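Long-range contact in type III chaperone protein ShcA (Pseudomonas syringae pv. tomato, PDB 4G6T), which probably binds a type III secretion effector as a class IA chaperone of the CesT family and keeps it ready for export: residues Leu55-Pro67 with Glu114-Ala128. Sequence-based numbering, arbitrary orientation.
Sequences LLIGLLEPHKDIP and EMAGLLEWMRGWREA
Strand 55-59 and helix 114-127 run nearly parallel, with axes 9.3 Å apart at closest approach and a crossing angle of -21°. The helix lies on one face of the antiparallel sheet, in the alpha/beta fold of CesT-family secretion chaperones. The strand is central in that sheet, between strands 41-48 and 95-102. Leu56 points its side chain at the helix, and Gly58 puts bare backbone opposite it. Leu56 sends CD2 to the helix backbone, 3.7 Å from Met115 N, and that methyl also meets Glu114 CB and Met115 CG. The carboxylate of Glu114 turns elsewhere, to Gln99. Leu118 lays CD2 against Leu56 CB. Beyond it, Met122 lies against Gly58, with SD on the glycine CA. Its chain bends at the thioether (chi3 68°) and brings CE to 3.4 Å from Leu59 O. Leu60 sets one methyl, CD2, against both Met122 CA and Trp125 CB, 3.7 Å from the latter. Leu86 of strand 85-88 packs on both Leu60 and Trp125.

Past the strand, the chain follows the helix end closely. Arg126 CA makes a C-H...O contact with Glu61 O, and Pro62 CA makes one with Trp125 O. The side chains of Glu61 and Arg126 run side by side in the same direction. Their salt bridge is long, with OE1 of Glu61 3.4 Å from NH2 of Arg126, and the two charged planes are 40° apart. Ile66 brings CG2 near the edge of the Trp125 ring and CD1 to Ala128 CB. Two waters join the backbones. One links Glu61 N to Met122 O. The other accepts from His63 N and donates to both Trp125 O and Ala128 O, the latter at 2.9 Å.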
loop_
_atom_site.group_PDB
_atom_site.type_symbol
_atom_site.label_atom_id
_atom_site.label_comp_id
_atom_site.label_asym_id
_atom_site.label_seq_id
_atom_site.Cartn_x
_atom_site.Cartn_y
_atom_site.Cartn_z
ATOM N N LEU A 55 -1.322 4.225 5.495
ATOM C CA LEU A 55 -0.882 4.850 4.228
ATOM C C LEU A 55 -1.040 3.892 3.090
ATOM O O LEU A 55 -0.663 2.723 3.235
ATOM C CB LEU A 55 0.528 5.310 4.328
ATOM C CG LEU A 55 0.801 6.328 5.452
ATOM C CD1 LEU A 55 2.256 6.432 5.790
ATOM C CD2 LEU A 55 0.137 7.621 5.051
ATOM N N LEU A 56 -1.575 4.405 2.009
ATOM C CA LEU A 56 -1.599 3.721 0.706
ATOM C C LEU A 56 -0.556 4.404 -0.142
ATOM O O LEU A 56 -0.614 5.643 -0.349
ATOM C CB LEU A 56 -2.946 3.840 0.072
ATOM C CG LEU A 56 -4.161 3.128 0.642
ATOM C CD1 LEU A 56 -4.244 3.223 2.171
ATOM C CD2 LEU A 56 -5.465 3.542 0.029
ATOM N N ILE A 57 0.409 3.666 -0.678
ATOM C CA ILE A 57 1.526 4.237 -1.380
ATOM C C ILE A 57 1.689 3.522 -2.695
ATOM O O ILE A 57 1.625 2.283 -2.744
ATOM C CB ILE A 57 2.838 4.110 -0.632
ATOM C CG1 ILE A 57 2.708 4.558 0.857
ATOM C CG2 ILE A 57 3.958 4.933 -1.295
ATOM C CD1 ILE A 57 3.866 4.264 1.773
ATOM N N GLY A 58 1.823 4.278 -3.767
ATOM C CA GLY A 58 1.948 3.703 -5.087
ATOM C C GLY A 58 3.113 4.228 -5.855
ATOM O O GLY A 58 3.508 5.382 -5.737
ATOM N N LEU A 59 3.678 3.389 -6.727
ATOM C CA LEU A 59 4.780 3.793 -7.635
ATOM C C LEU A 59 4.215 4.504 -8.827
ATOM O O LEU A 59 3.423 3.970 -9.557
ATOM C CB LEU A 59 5.595 2.558 -8.093
ATOM C CG LEU A 59 6.636 2.889 -9.168
ATOM C CD1 LEU A 59 7.680 3.903 -8.751
ATOM C CD2 LEU A 59 7.369 1.570 -9.586
ATOM N N LEU A 60 4.559 5.807 -9.016
ATOM C CA LEU A 60 4.082 6.573 -10.154
ATOM C C LEU A 60 5.092 6.386 -11.291
ATOM O O LEU A 60 6.273 6.218 -11.025
ATOM C CB LEU A 60 4.013 8.074 -9.815
ATOM C CG LEU A 60 2.734 8.526 -9.212
ATOM C CD1 LEU A 60 2.989 10.004 -8.853
ATOM C CD2 LEU A 60 1.448 8.353 -9.982
ATOM N N GLU A 61 4.644 6.483 -12.512
ATOM C CA GLU A 61 5.537 6.361 -13.674
ATOM C C GLU A 61 5.160 7.386 -14.716
ATOM O O GLU A 61 4.677 7.074 -15.784
ATOM C CB GLU A 61 5.522 4.905 -14.228
ATOM C CG GLU A 61 6.207 3.859 -13.311
ATOM C CD GLU A 61 6.727 2.604 -14.053
ATOM O OE1 GLU A 61 6.214 2.326 -15.190
ATOM O OE2 GLU A 61 7.655 1.909 -13.507
ATOM N N PRO A 62 5.369 8.688 -14.403
ATOM C CA PRO A 62 5.104 9.743 -15.378
ATOM C C PRO A 62 6.060 9.665 -16.590
ATOM O O PRO A 62 7.183 9.274 -16.415
ATOM C CB PRO A 62 5.347 11.026 -14.563
ATOM C CG PRO A 62 6.225 10.661 -13.457
ATOM C CD PRO A 62 5.961 9.206 -13.165
ATOM N N HIS A 63 5.588 10.069 -17.763
ATOM C CA HIS A 63 6.483 10.343 -18.915
ATOM C C HIS A 63 7.674 11.169 -18.476
ATOM O O HIS A 63 7.534 12.206 -17.798
ATOM C CB HIS A 63 5.702 11.047 -20.025
ATOM C CG HIS A 63 6.396 11.014 -21.347
ATOM N ND1 HIS A 63 7.684 11.395 -21.491
ATOM C CD2 HIS A 63 5.958 10.592 -22.600
ATOM C CE1 HIS A 63 8.057 11.226 -22.775
ATOM N NE2 HIS A 63 6.993 10.748 -23.459
ATOM N N LYS A 64 8.860 10.697 -18.863
ATOM C CA LYS A 64 10.149 11.354 -18.665
ATOM C C LYS A 64 10.143 12.871 -18.941
ATOM O O LYS A 64 10.909 13.615 -18.330
ATOM C CB LYS A 64 11.165 10.640 -19.586
ATOM C CG LYS A 64 12.591 11.179 -19.603
ATOM C CD LYS A 64 13.278 11.118 -18.242
ATOM C CE LYS A 64 14.724 11.602 -18.335
ATOM N NZ LYS A 64 15.569 11.046 -17.243
ATOM N N ASP A 65 9.250 13.331 -19.810
ATOM C CA ASP A 65 9.222 14.738 -20.237
ATOM C C ASP A 65 7.957 15.489 -19.785
ATOM O O ASP A 65 7.656 16.579 -20.316
ATOM C CB ASP A 65 9.304 14.816 -21.773
ATOM C CG ASP A 65 10.604 14.236 -22.346
ATOM O OD1 ASP A 65 11.695 14.421 -21.748
ATOM O OD2 ASP A 65 10.522 13.618 -23.431
ATOM N N ILE A 66 7.182 14.911 -18.851
ATOM C CA ILE A 66 6.095 15.663 -18.227
ATOM C C ILE A 66 6.795 16.795 -17.504
ATOM O O ILE A 66 7.749 16.547 -16.805
ATOM C CB ILE A 66 5.277 14.838 -17.216
ATOM C CG1 ILE A 66 4.401 13.831 -17.936
ATOM C CG2 ILE A 66 4.312 15.734 -16.460
ATOM C CD1 ILE A 66 3.087 14.416 -18.409
ATOM N N PRO A 67 6.344 18.036 -17.727
ATOM C CA PRO A 67 7.006 19.161 -17.067
ATOM C C PRO A 67 6.841 19.034 -15.549
ATOM O O PRO A 67 5.760 18.634 -15.107
ATOM C CB PRO A 67 6.232 20.383 -17.564
ATOM C CG PRO A 67 5.497 19.950 -18.767
ATOM C CD PRO A 67 5.257 18.471 -18.606
ATOM N N GLU A 114 -10.593 4.043 -1.536
ATOM C CA GLU A 114 -9.384 4.777 -1.583
ATOM C C GLU A 114 -8.291 4.084 -2.401
ATOM O O GLU A 114 -7.513 4.748 -3.089
ATOM C CB GLU A 114 -8.844 5.145 -0.207
ATOM C CG GLU A 114 -9.819 6.056 0.547
ATOM C CD GLU A 114 -9.795 7.491 0.076
ATOM O OE1 GLU A 114 -8.982 7.909 -0.808
ATOM O OE2 GLU A 114 -10.666 8.221 0.606
ATOM N N MET A 115 -8.234 2.751 -2.368
ATOM C CA MET A 115 -7.269 2.045 -3.202
ATOM C C MET A 115 -7.631 2.249 -4.661
ATOM O O MET A 115 -6.732 2.504 -5.441
ATOM C CB MET A 115 -7.316 0.587 -2.820
ATOM C CG MET A 115 -6.458 0.324 -1.645
ATOM S SD MET A 115 -6.411 -1.436 -1.186
ATOM C CE MET A 115 -5.981 -1.994 -2.885
ATOM N N ALA A 116 -8.885 2.116 -5.011
ATOM C CA ALA A 116 -9.315 2.320 -6.445
ATOM C C ALA A 116 -8.976 3.749 -6.854
ATOM O O ALA A 116 -8.499 4.014 -7.959
ATOM C CB ALA A 116 -10.736 2.030 -6.637
ATOM N N GLY A 117 -9.203 4.690 -5.959
ATOM C CA GLY A 117 -8.862 6.100 -6.270
ATOM C C GLY A 117 -7.402 6.287 -6.553
ATOM O O GLY A 117 -6.988 7.058 -7.476
ATOM N N LEU A 118 -6.555 5.690 -5.753
ATOM C CA LEU A 118 -5.166 5.796 -5.919
ATOM C C LEU A 118 -4.755 5.187 -7.238
ATOM O O LEU A 118 -3.872 5.706 -7.896
ATOM C CB LEU A 118 -4.409 5.128 -4.742
ATOM C CG LEU A 118 -2.926 5.148 -4.747
ATOM C CD1 LEU A 118 -2.475 6.582 -4.704
ATOM C CD2 LEU A 118 -2.305 4.306 -3.667
ATOM N N LEU A 119 -5.299 3.999 -7.529
ATOM C CA LEU A 119 -4.951 3.315 -8.763
ATOM C C LEU A 119 -5.313 4.129 -9.963
ATOM O O LEU A 119 -4.508 4.130 -10.932
ATOM C CB LEU A 119 -5.615 1.917 -8.801
ATOM C CG LEU A 119 -4.962 0.938 -7.822
ATOM C CD1 LEU A 119 -5.933 -0.222 -7.480
ATOM C CD2 LEU A 119 -3.596 0.418 -8.198
ATOM N N GLU A 120 -6.495 4.708 -9.969
ATOM C CA GLU A 120 -6.910 5.492 -11.146
ATOM C C GLU A 120 -6.042 6.758 -11.282
ATOM O O GLU A 120 -5.720 7.181 -12.424
ATOM C CB GLU A 120 -8.355 5.733 -11.171
ATOM C CG GLU A 120 -9.216 4.422 -11.311
ATOM C CD GLU A 120 -8.670 3.424 -12.366
ATOM O OE1 GLU A 120 -8.596 3.799 -13.553
ATOM O OE2 GLU A 120 -8.220 2.310 -12.036
ATOM N N TRP A 121 -5.628 7.362 -10.176
ATOM C CA TRP A 121 -4.664 8.470 -10.175
ATOM C C TRP A 121 -3.355 8.064 -10.775
ATOM O O TRP A 121 -2.811 8.750 -11.671
ATOM C CB TRP A 121 -4.511 8.949 -8.705
ATOM C CG TRP A 121 -3.458 9.963 -8.342
ATOM C CD1 TRP A 121 -2.291 9.767 -7.638
ATOM C CD2 TRP A 121 -3.526 11.393 -8.554
ATOM N NE1 TRP A 121 -1.681 10.982 -7.371
ATOM C CE2 TRP A 121 -2.413 11.956 -7.897
ATOM C CE3 TRP A 121 -4.461 12.212 -9.157
ATOM C CZ2 TRP A 121 -2.190 13.357 -7.914
ATOM C CZ3 TRP A 121 -4.229 13.585 -9.176
ATOM C CH2 TRP A 121 -3.090 14.104 -8.589
ATOM N N MET A 122 -2.813 6.911 -10.372
ATOM C CA MET A 122 -1.603 6.318 -10.943
ATOM C C MET A 122 -1.786 6.102 -12.441
ATOM O O MET A 122 -0.892 6.417 -13.214
ATOM C CB MET A 122 -1.303 5.021 -10.204
ATOM C CG MET A 122 -0.810 5.294 -8.782
ATOM S SD MET A 122 -0.874 3.865 -7.707
ATOM C CE MET A 122 0.433 2.840 -8.496
ATOM N N ARG A 123 -2.923 5.581 -12.817
ATOM C CA ARG A 123 -3.181 5.275 -14.242
ATOM C C ARG A 123 -3.110 6.579 -15.034
ATOM O O ARG A 123 -2.451 6.627 -16.086
ATOM C CB ARG A 123 -4.507 4.581 -14.423
ATOM C CG ARG A 123 -4.718 4.109 -15.858
ATOM C CD ARG A 123 -6.076 3.499 -16.114
ATOM N NE ARG A 123 -6.482 2.596 -15.047
ATOM C CZ ARG A 123 -6.036 1.358 -14.829
ATOM N NH1 ARG A 123 -5.113 0.783 -15.595
ATOM N NH2 ARG A 123 -6.507 0.696 -13.787
ATOM N N GLY A 124 -3.755 7.609 -14.520
ATOM C CA GLY A 124 -3.793 8.912 -15.246
ATOM C C GLY A 124 -2.416 9.449 -15.429
ATOM O O GLY A 124 -2.040 9.939 -16.541
ATOM N N TRP A 125 -1.569 9.423 -14.406
ATOM C CA TRP A 125 -0.220 9.971 -14.526
ATOM C C TRP A 125 0.666 9.196 -15.464
ATOM O O TRP A 125 1.593 9.710 -16.053
ATOM C CB TRP A 125 0.468 10.088 -13.150
ATOM C CG TRP A 125 -0.066 11.304 -12.409
ATOM C CD1 TRP A 125 -0.921 11.328 -11.337
ATOM C CD2 TRP A 125 0.140 12.723 -12.790
ATOM N NE1 TRP A 125 -1.234 12.636 -11.004
ATOM C CE2 TRP A 125 -0.661 13.507 -11.866
ATOM C CE3 TRP A 125 0.878 13.365 -13.791
ATOM C CZ2 TRP A 125 -0.688 14.909 -11.903
ATOM C CZ3 TRP A 125 0.832 14.775 -13.826
ATOM C CH2 TRP A 125 0.068 15.514 -12.912
ATOM N N ARG A 126 0.431 7.899 -15.558
ATOM C CA ARG A 126 1.372 7.064 -16.273
ATOM C C ARG A 126 1.157 7.318 -17.718
ATOM O O ARG A 126 2.084 7.132 -18.519
ATOM C CB ARG A 126 1.077 5.576 -15.981
ATOM C CG ARG A 126 2.050 4.614 -16.608
ATOM C CD ARG A 126 1.636 3.167 -16.356
ATOM N NE ARG A 126 2.796 2.342 -16.635
ATOM C CZ ARG A 126 3.378 2.182 -17.847
ATOM N NH1 ARG A 126 2.905 2.777 -18.979
ATOM N NH2 ARG A 126 4.455 1.394 -17.942
ATOM N N GLU A 127 -0.061 7.606 -18.078
ATOM C CA GLU A 127 -0.352 7.820 -19.484
ATOM C C GLU A 127 -0.528 9.273 -19.897
ATOM O O GLU A 127 -0.797 9.543 -21.057
ATOM C CB GLU A 127 -1.564 6.985 -19.839
ATOM C CG GLU A 127 -2.875 7.495 -19.309
ATOM C CD GLU A 127 -3.746 8.035 -20.398
ATOM O OE1 GLU A 127 -4.457 9.036 -20.127
ATOM O OE2 GLU A 127 -3.742 7.466 -21.530
ATOM N N ALA A 128 -0.372 10.215 -18.970
ATOM C CA ALA A 128 -0.523 11.637 -19.300
ATOM C C ALA A 128 0.515 12.037 -20.354
ATOM O O ALA A 128 1.559 11.390 -20.449
ATOM C CB ALA A 128 -0.406 12.510 -18.046
HETATM O O HOH W 1 1.872 6.254 -12.751
HETATM O O HOH W 2 3.015 10.408 -18.193
#